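Local coordinates for CELL WALL surface anchor family protein (Streptococcus pneumoniae, PDB 2WW8) that serves as the adhesin of the pneumococcal pilus, probably recognising host-cell surfaces as it mediates bacterial attachment, at residues A[103-117]-A[726-738]. Numbering follows the deposited sequence.
Sequences EAQPPVGYKPSTKQW and EITISKEKKLGDI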
loop_
_atom_site.group_PDB
_atom_site.type_symbol
_atom_site.label_atom_id
_atom_site.label_comp_id
_atom_site.label_asym_id
_atom_site.label_seq_id
_atom_site.Cartn_x
_atom_site.Cartn_y
_atom_site.Cartn_z
ATOM N N GLU A 103 18.745 -54.004 3.204
ATOM C CA GLU A 103 20.120 -54.014 2.730
ATOM C C GLU A 103 20.373 -55.300 1.903
ATOM O O GLU A 103 20.304 -56.418 2.413
ATOM C CB GLU A 103 21.069 -53.860 3.923
ATOM C CG GLU A 103 22.465 -53.378 3.578
ATOM C CD GLU A 103 23.452 -53.689 4.689
ATOM O OE1 GLU A 103 23.232 -54.698 5.424
ATOM O OE2 GLU A 103 24.453 -52.938 4.835
ATOM N N ALA A 104 20.629 -55.143 0.608
ATOM C CA ALA A 104 20.892 -56.292 -0.245
ATOM C C ALA A 104 22.353 -56.738 -0.061
ATOM O O ALA A 104 22.619 -57.900 0.249
ATOM C CB ALA A 104 20.558 -55.972 -1.707
ATOM N N GLN A 105 23.294 -55.814 -0.238
ATOM C CA GLN A 105 24.677 -56.058 0.165
ATOM C C GLN A 105 25.239 -54.907 1.019
ATOM O O GLN A 105 24.943 -53.747 0.744
ATOM C CB GLN A 105 25.558 -56.409 -1.042
ATOM C CG GLN A 105 26.004 -55.256 -1.925
ATOM C CD GLN A 105 26.989 -55.705 -2.995
ATOM O OE1 GLN A 105 26.854 -56.785 -3.565
ATOM N NE2 GLN A 105 27.979 -54.867 -3.284
ATOM N N PRO A 106 26.007 -55.224 2.082
ATOM C CA PRO A 106 26.757 -54.255 2.902
ATOM C C PRO A 106 28.091 -53.856 2.254
ATOM O O PRO A 106 28.500 -54.535 1.310
ATOM C CB PRO A 106 27.011 -55.029 4.203
ATOM C CG PRO A 106 27.059 -56.458 3.786
ATOM C CD PRO A 106 26.061 -56.586 2.657
ATOM N N PRO A 107 28.771 -52.791 2.734
ATOM C CA PRO A 107 30.109 -52.473 2.204
ATOM C C PRO A 107 31.099 -53.598 2.481
ATOM O O PRO A 107 30.855 -54.416 3.375
ATOM C CB PRO A 107 30.540 -51.225 2.983
ATOM C CG PRO A 107 29.296 -50.667 3.600
ATOM C CD PRO A 107 28.341 -51.824 3.764
ATOM N N VAL A 108 32.191 -53.650 1.719
ATOM C CA VAL A 108 33.199 -54.689 1.925
ATOM C C VAL A 108 33.896 -54.424 3.262
ATOM O O VAL A 108 34.282 -53.286 3.546
ATOM C CB VAL A 108 34.183 -54.829 0.729
ATOM C CG1 VAL A 108 33.503 -55.586 -0.423
ATOM C CG2 VAL A 108 34.727 -53.473 0.260
ATOM N N GLY A 109 34.024 -55.469 4.082
ATOM C CA GLY A 109 34.567 -55.343 5.437
ATOM C C GLY A 109 33.539 -55.427 6.556
ATOM O O GLY A 109 33.903 -55.743 7.689
ATOM N N TYR A 110 32.269 -55.163 6.244
ATOM C CA TYR A 110 31.203 -54.983 7.235
ATOM C C TYR A 110 30.135 -56.091 7.239
ATOM O O TYR A 110 29.747 -56.601 6.186
ATOM C CB TYR A 110 30.598 -53.553 7.117
ATOM C CG TYR A 110 31.607 -52.509 7.574
ATOM C CD1 TYR A 110 31.638 -52.058 8.902
ATOM C CD2 TYR A 110 32.585 -52.031 6.691
ATOM C CE1 TYR A 110 32.615 -51.146 9.334
ATOM C CE2 TYR A 110 33.554 -51.108 7.102
ATOM C CZ TYR A 110 33.566 -50.673 8.425
ATOM O OH TYR A 110 34.535 -49.773 8.812
ATOM N N LYS A 111 29.665 -56.459 8.431
ATOM C CA LYS A 111 28.548 -57.396 8.608
ATOM C C LYS A 111 27.287 -56.954 7.870
ATOM O O LYS A 111 27.048 -55.746 7.755
ATOM C CB LYS A 111 28.183 -57.515 10.092
ATOM C CG LYS A 111 28.729 -58.723 10.850
ATOM C CD LYS A 111 28.307 -58.517 12.297
ATOM C CE LYS A 111 28.932 -59.504 13.243
ATOM N NZ LYS A 111 28.625 -59.004 14.603
ATOM N N PRO A 112 26.472 -57.913 7.384
ATOM C CA PRO A 112 25.165 -57.539 6.826
ATOM C C PRO A 112 24.247 -57.099 7.964
ATOM O O PRO A 112 24.566 -57.365 9.131
ATOM C CB PRO A 112 24.657 -58.834 6.180
ATOM C CG PRO A 112 25.349 -59.923 6.940
ATOM C CD PRO A 112 26.699 -59.369 7.316
ATOM N N SER A 113 23.152 -56.412 7.628
ATOM C CA SER A 113 22.139 -56.013 8.604
ATOM C C SER A 113 21.033 -57.071 8.746
ATOM O O SER A 113 20.523 -57.584 7.750
ATOM C CB SER A 113 21.550 -54.660 8.203
ATOM O OG SER A 113 20.355 -54.385 8.914
ATOM N N THR A 114 20.651 -57.403 9.977
ATOM C CA THR A 114 19.562 -58.362 10.193
ATOM C C THR A 114 18.181 -57.692 10.131
ATOM O O THR A 114 17.151 -58.341 10.340
ATOM C CB THR A 114 19.731 -59.126 11.537
ATOM O OG1 THR A 114 20.287 -58.242 12.521
ATOM C CG2 THR A 114 20.638 -60.358 11.381
ATOM N N LYS A 115 18.166 -56.394 9.828
ATOM C CA LYS A 115 16.987 -55.547 10.011
ATOM C C LYS A 115 16.360 -55.118 8.685
ATOM O O LYS A 115 17.041 -54.747 7.722
ATOM C CB LYS A 115 17.338 -54.340 10.890
ATOM C CG LYS A 115 16.175 -53.536 11.475
ATOM C CD LYS A 115 16.735 -52.294 12.185
ATOM C CE LYS A 115 15.694 -51.254 12.606
ATOM N NZ LYS A 115 14.627 -51.737 13.518
ATOM N N GLN A 116 15.035 -55.212 8.668
ATOM C CA GLN A 116 14.207 -54.763 7.561
ATOM C C GLN A 116 13.372 -53.569 8.025
ATOM O O GLN A 116 12.690 -53.639 9.048
ATOM C CB GLN A 116 13.272 -55.896 7.152
ATOM C CG GLN A 116 13.893 -57.017 6.347
ATOM C CD GLN A 116 12.818 -57.837 5.654
ATOM O OE1 GLN A 116 11.905 -58.352 6.302
ATOM N NE2 GLN A 116 12.904 -57.943 4.332
ATOM N N TRP A 117 13.405 -52.468 7.283
ATOM C CA TRP A 117 12.648 -51.272 7.687
ATOM C C TRP A 117 11.352 -51.084 6.913
ATOM O O TRP A 117 11.296 -51.337 5.716
ATOM C CB TRP A 117 13.480 -50.007 7.499
ATOM C CG TRP A 117 14.735 -49.987 8.292
ATOM C CD1 TRP A 117 14.923 -49.430 9.527
ATOM C CD2 TRP A 117 15.995 -50.546 7.901
ATOM N NE1 TRP A 117 16.228 -49.610 9.925
ATOM C CE2 TRP A 117 16.906 -50.293 8.949
ATOM C CE3 TRP A 117 16.441 -51.235 6.766
ATOM C CZ2 TRP A 117 18.241 -50.708 8.897
ATOM C CZ3 TRP A 117 17.770 -51.649 6.714
ATOM C CH2 TRP A 117 18.653 -51.384 7.773
ATOM N N GLU A 726 16.468 -39.262 6.946
ATOM C CA GLU A 726 17.790 -39.848 6.756
ATOM C C GLU A 726 18.114 -40.830 7.892
ATOM O O GLU A 726 18.337 -40.434 9.043
ATOM C CB GLU A 726 18.853 -38.755 6.601
ATOM C CG GLU A 726 20.269 -39.249 6.733
ATOM C CD GLU A 726 21.166 -38.174 7.298
ATOM O OE1 GLU A 726 21.488 -37.281 6.484
ATOM O OE2 GLU A 726 21.531 -38.229 8.508
ATOM N N ILE A 727 18.109 -42.120 7.564
ATOM C CA ILE A 727 18.633 -43.138 8.483
ATOM C C ILE A 727 20.153 -43.241 8.415
ATOM O O ILE A 727 20.740 -43.317 7.333
ATOM C CB ILE A 727 18.109 -44.548 8.243
ATOM C CG1 ILE A 727 16.589 -44.558 8.240
ATOM C CG2 ILE A 727 18.547 -45.417 9.405
ATOM C CD1 ILE A 727 16.027 -45.330 7.082
ATOM N N THR A 728 20.768 -43.219 9.592
ATOM C CA THR A 728 22.180 -43.511 9.725
ATOM C C THR A 728 22.314 -44.921 10.321
ATOM O O THR A 728 21.781 -45.238 11.396
ATOM C CB THR A 728 22.947 -42.419 10.490
ATOM O OG1 THR A 728 22.824 -41.200 9.753
ATOM C CG2 THR A 728 24.445 -42.760 10.609
ATOM N N ILE A 729 22.997 -45.773 9.565
ATOM C CA ILE A 729 23.302 -47.125 10.045
ATOM C C ILE A 729 24.749 -47.240 10.486
ATOM O O ILE A 729 25.677 -47.015 9.702
ATOM C CB ILE A 729 22.927 -48.224 9.053
ATOM C CG1 ILE A 729 21.408 -48.427 9.096
ATOM C CG2 ILE A 729 23.613 -49.521 9.458
ATOM C CD1 ILE A 729 20.830 -48.963 7.809
ATOM N N SER A 730 24.892 -47.549 11.772
ATOM C CA SER A 730 26.172 -47.973 12.330
ATOM C C SER A 730 26.463 -49.449 12.031
ATOM O O SER A 730 25.800 -50.355 12.534
ATOM C CB SER A 730 26.202 -47.702 13.832
ATOM O OG SER A 730 26.398 -46.319 14.020
ATOM N N LYS A 731 27.464 -49.695 11.200
ATOM C CA LYS A 731 27.733 -51.060 10.759
ATOM C C LYS A 731 28.821 -51.710 11.638
ATOM O O LYS A 731 29.705 -50.999 12.147
ATOM C CB LYS A 731 28.066 -51.012 9.263
ATOM C CG LYS A 731 26.859 -50.915 8.328
ATOM C CD LYS A 731 26.739 -52.142 7.389
ATOM C CE LYS A 731 25.830 -53.286 7.871
ATOM N NZ LYS A 731 24.413 -52.975 8.287
ATOM N N GLU A 732 28.746 -53.031 11.848
ATOM C CA GLU A 732 29.799 -53.766 12.587
ATOM C C GLU A 732 30.811 -54.383 11.617
ATOM O O GLU A 732 30.440 -55.148 10.721
ATOM C CB GLU A 732 29.272 -54.892 13.509
ATOM C CG GLU A 732 27.938 -54.673 14.238
ATOM C CD GLU A 732 28.056 -53.891 15.552
ATOM O OE1 GLU A 732 28.841 -54.308 16.437
ATOM O OE2 GLU A 732 27.344 -52.862 15.715
ATOM N N LYS A 733 32.085 -54.044 11.795
ATOM C CA LYS A 733 33.153 -54.752 11.090
ATOM C C LYS A 733 32.925 -56.268 11.185
ATOM O O LYS A 733 32.671 -56.800 12.270
ATOM C CB LYS A 733 34.506 -54.391 11.698
ATOM C CG LYS A 733 35.680 -54.472 10.741
ATOM C CD LYS A 733 36.042 -53.103 10.190
ATOM C CE LYS A 733 37.528 -53.042 9.888
ATOM N NZ LYS A 733 37.957 -51.624 9.828
ATOM N N LYS A 734 32.972 -56.966 10.054
ATOM C CA LYS A 734 32.886 -58.432 10.099
ATOM C C LYS A 734 34.224 -59.096 10.379
ATOM O O LYS A 734 35.285 -58.655 9.927
ATOM C CB LYS A 734 32.165 -59.060 8.902
ATOM C CG LYS A 734 32.691 -58.723 7.515
ATOM C CD LYS A 734 33.355 -59.921 6.846
ATOM C CE LYS A 734 32.365 -60.947 6.318
ATOM N NZ LYS A 734 31.502 -61.427 7.427
ATOM N N LEU A 735 34.149 -60.160 11.165
ATOM C CA LEU A 735 35.359 -60.905 11.478
ATOM C C LEU A 735 35.359 -62.306 10.845
ATOM O O LEU A 735 34.315 -62.905 10.570
ATOM C CB LEU A 735 35.622 -60.909 12.996
ATOM C CG LEU A 735 35.797 -59.524 13.645
ATOM C CD1 LEU A 735 35.597 -59.624 15.150
ATOM C CD2 LEU A 735 37.112 -58.793 13.294
ATOM N N GLY A 736 36.554 -62.835 10.613
ATOM C CA GLY A 736 36.682 -64.146 9.996
ATOM C C GLY A 736 36.353 -65.335 10.882
ATOM O O GLY A 736 36.484 -65.292 12.117
ATOM N N ASP A 737 35.945 -66.401 10.196
ATOM C CA ASP A 737 35.788 -67.727 10.776
ATOM C C ASP A 737 36.116 -68.861 9.785
ATOM O O ASP A 737 35.944 -68.723 8.567
ATOM C CB ASP A 737 34.386 -67.877 11.356
ATOM C CG ASP A 737 33.320 -67.957 10.284
ATOM O OD1 ASP A 737 33.126 -66.992 9.506
ATOM O OD2 ASP A 737 32.674 -69.023 10.222
ATOM N N ILE A 738 36.596 -69.984 10.320
ATOM C CA ILE A 738 37.076 -71.113 9.529
ATOM C C ILE A 738 37.121 -72.323 10.473
ATOM O O ILE A 738 37.467 -72.206 11.657
ATOM C CB ILE A 738 38.436 -70.815 8.820
ATOM C CG1 ILE A 738 38.830 -71.993 7.921
ATOM C CG2 ILE A 738 39.561 -70.471 9.829
ATOM C CD1 ILE A 738 39.784 -71.624 6.774
#
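Y110 and K733 meet in a single isolated beta bridge, an example of how little backbone can join a loop to a passing chain. Two hydrogen bonds flank it: K734 N gives to G109 O (2.8 Å), and K111 N gives to E732 O at 2.8 Å. The type II turn from P107 to Y110 presents that G109 carbonyl; G109 sits at backbone angles that suit glycine.

Charge supplies the second element. E103, its CG anti to the backbone N (chi1 -160°) and its chain extended, comes from the opposite direction to K731 and makes a salt bridge, OE2 to NZ at 3.5 Å. Its other oxygen, OE1, accepts S113 N (2.8 Å) nearly along the C-O axis, so the carboxylate is held from both segments. E54 lies close to E103, and the ammonium of K731 may ease that like-charge proximity.

Side-chain packing adds a third element. The Y110 ring lies obliquely against its partners, CD1 to K731 CB at 3.7 Å and CZ to K733 CD at 3.9 Å; Y110 OH hydrogen-bonds to E57 N, and K733 NZ forms a salt bridge with the E57 carboxylate. Further back, W117 CH2 abuts I729 CD1 at 3.3 Å, with K115 CG of the same segment over one indole face, offset toward its rim.

W117 and I729 thus join the two facing sheets of a prealbumin-like beta sandwich. Strand 724-730, returning after some 600 residues, is inserted between parallel strand 48-55 and antiparallel 135-137, and the loop bonds hold 731-734, leading to the next prealbumin-like fold, against the first.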